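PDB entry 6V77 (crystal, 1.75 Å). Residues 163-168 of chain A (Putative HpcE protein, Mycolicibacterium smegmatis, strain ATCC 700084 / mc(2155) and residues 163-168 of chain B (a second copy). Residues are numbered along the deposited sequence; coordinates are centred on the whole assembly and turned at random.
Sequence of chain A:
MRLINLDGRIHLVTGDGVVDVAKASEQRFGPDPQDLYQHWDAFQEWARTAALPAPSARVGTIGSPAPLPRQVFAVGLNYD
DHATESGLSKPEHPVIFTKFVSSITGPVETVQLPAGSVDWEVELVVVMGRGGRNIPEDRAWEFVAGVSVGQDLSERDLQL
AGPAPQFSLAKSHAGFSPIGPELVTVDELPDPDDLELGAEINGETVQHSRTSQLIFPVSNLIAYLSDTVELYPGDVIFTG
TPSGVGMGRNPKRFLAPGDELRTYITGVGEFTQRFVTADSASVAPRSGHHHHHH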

# COMPACT_ATOMS: atom_id res chain seq x y z
N PRO A 163 8.17 19.90 3.45
CA PRO A 163 9.14 19.33 4.39
C PRO A 163 9.23 17.82 4.20
O PRO A 163 8.20 17.15 4.08
CB PRO A 163 8.58 19.70 5.76
CG PRO A 163 7.09 19.78 5.53
CD PRO A 163 6.90 20.25 4.11
N ALA A 164 10.46 17.31 4.16
CA ALA A 164 10.74 15.88 4.02
C ALA A 164 9.83 15.27 2.96
O ALA A 164 8.91 14.51 3.30
CB ALA A 164 10.55 15.16 5.35
N PRO A 165 10.02 15.61 1.68
CA PRO A 165 9.07 15.18 0.65
C PRO A 165 8.93 13.66 0.62
O PRO A 165 9.91 12.93 0.62
CB PRO A 165 9.69 15.71 -0.65
CG PRO A 165 11.13 15.96 -0.32
CD PRO A 165 11.13 16.39 1.11
N GLN A 166 7.67 13.21 0.61
CA GLN A 166 7.32 11.80 0.54
C GLN A 166 6.77 11.53 -0.86
O GLN A 166 5.85 12.22 -1.30
CB GLN A 166 6.27 11.47 1.61
CG GLN A 166 6.77 11.77 3.03
CD GLN A 166 7.98 10.94 3.40
OE1 GLN A 166 7.92 9.71 3.42
NE2 GLN A 166 9.08 11.61 3.70
N PHE A 167 7.34 10.54 -1.54
CA PHE A 167 7.21 10.45 -3.00
C PHE A 167 5.94 9.75 -3.51
O PHE A 167 5.68 9.83 -4.71
CB PHE A 167 8.42 9.70 -3.60
CG PHE A 167 9.75 10.38 -3.37
CD1 PHE A 167 9.83 11.71 -2.99
CD2 PHE A 167 10.93 9.68 -3.57
CE1 PHE A 167 11.05 12.33 -2.79
CE2 PHE A 167 12.17 10.30 -3.38
CZ PHE A 167 12.22 11.63 -2.99
N SER A 168 5.15 9.08 -2.67
CA SER A 168 4.18 8.12 -3.23
C SER A 168 3.05 8.79 -3.99
O SER A 168 2.66 8.34 -5.08
CB SER A 168 3.59 7.24 -2.12
OG SER A 168 4.63 6.51 -1.47
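Chain B, residues 163-168: PAPQFS

This is a compact, nearly symmetric contact between two copies of the same loop, held by reciprocal glutamine-to-backbone hydrogen bonds and flanked by alanine-phenylalanine packing. Together the two stretches bury 344 Å² of surface.

Chain B has the same backbone form as chain A. Residues 163 to 166 are loop in both copies. Pro B163 and Pro B165 are extended, with phi/psi of -67/150 and -58/126. Ala B164 between them takes the left-handed values 46/59, close to the 44/69 of Ala A164. Gln B166 is again extended at -110/130, and Phe B167 turns to -85/-15. All the prolines have the C-gamma endo pucker.

The two segments cross almost at right angles. Their end-to-end directions, CA of residue 164 to CA of residue 167, lie 84° apart. They come nearest at the glutamines, where CA of Gln A166 and CA of Gln B166 are 5.9 Å apart. CA of Ala A164 lies 7.0 Å from CA of Pro B165.

Each glutamine carries its CB sideways, yet the end of its side chain reaches the other copy. The shape is folded: chi1, chi2 and chi3 of Gln B166 are -55°, -67° and -57°, much as in Gln A166. This brings both ends of the amide against the backbone of the partner. On one side, NE2 of Gln A166 donates to O of Pro B165 at 3.0 Å, and OE1 of Gln A166 accepts from N of Phe B167 at 2.9 Å. In return, NE2 of Gln B166 donates to O of Pro A165 at 3.0 Å, and OE1 of Gln B166 accepts from N of Phe A167 at 3.0 Å. One amide thus spans the carbonyl before the partner glutamine and the NH after it.

A second bond from each NE2 stays within its own chain. NE2 of Gln A166 donates to O of Ala A164 at 2.9 Å, and NE2 of Gln B166 donates to O of Ala B164 at 3.0 Å. These bonds tie each folded side chain back to its own loop.

The alanines point toward the opposing stretch and meet the phenylalanines. CB of Ala A164 is 3.7 Å from CZ of Phe B167, and CB of Ala B164 is 3.8 Å from CZ of Phe A167. The glutamine amides lie over the ring faces: OE1 of Gln A166 is 3.5 Å from CG of Phe B167, and NE2 of Gln B166 is 3.6 Å from CZ of Phe A167.

Two waters join equivalent atoms of the copies. Water 1 donates to O of Pro A165 at 2.8 Å and to O of Pro B165 at 2.9 Å. Water 2 donates to OE1 of Gln A166 at 2.5 Å and to OE1 of Gln B166 at 2.6 Å. Pro A163 and Pro B163 make no contact across the pair.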

# COMPACT_ATOMS: atom_id res chain seq x y z
N PRO B 163 19.71 9.60 2.14
CA PRO B 163 19.19 10.69 1.32
C PRO B 163 17.70 10.49 1.09
O PRO B 163 17.21 9.36 1.08
CB PRO B 163 19.98 10.57 0.01
CG PRO B 163 20.34 9.12 -0.06
CD PRO B 163 20.59 8.71 1.38
N ALA B 164 16.99 11.60 0.93
CA ALA B 164 15.56 11.64 0.64
C ALA B 164 14.77 10.66 1.52
O ALA B 164 14.07 9.78 0.99
CB ALA B 164 15.32 11.36 -0.84
N PRO B 165 14.83 10.81 2.85
CA PRO B 165 14.21 9.80 3.74
C PRO B 165 12.72 9.61 3.48
O PRO B 165 11.93 10.56 3.55
CB PRO B 165 14.46 10.37 5.14
CG PRO B 165 14.77 11.81 4.94
CD PRO B 165 15.46 11.90 3.62
N GLN B 166 12.34 8.36 3.26
CA GLN B 166 10.96 7.96 3.04
C GLN B 166 10.46 7.16 4.24
O GLN B 166 11.11 6.20 4.66
CB GLN B 166 10.85 7.15 1.75
CG GLN B 166 11.43 7.88 0.55
CD GLN B 166 10.60 9.10 0.18
OE1 GLN B 166 9.40 9.01 -0.08
NE2 GLN B 166 11.25 10.26 0.15
N PHE B 167 9.29 7.53 4.77
CA PHE B 167 8.88 7.14 6.11
C PHE B 167 8.21 5.78 6.22
O PHE B 167 8.09 5.25 7.33
CB PHE B 167 7.93 8.20 6.70
CG PHE B 167 8.55 9.58 6.86
CD1 PHE B 167 9.92 9.76 6.74
CD2 PHE B 167 7.75 10.68 7.16
CE1 PHE B 167 10.49 11.03 6.91
CE2 PHE B 167 8.33 11.95 7.34
CZ PHE B 167 9.69 12.11 7.21
N SER B 168 7.77 5.17 5.11
CA SER B 168 6.82 4.06 5.22
C SER B 168 7.43 2.84 5.89
O SER B 168 6.80 2.22 6.75
CB SER B 168 6.30 3.67 3.83
OG SER B 168 5.63 4.76 3.23
O HOH W 1 12.31 13.01 1.99
O HOH W 2 7.55 8.04 1.54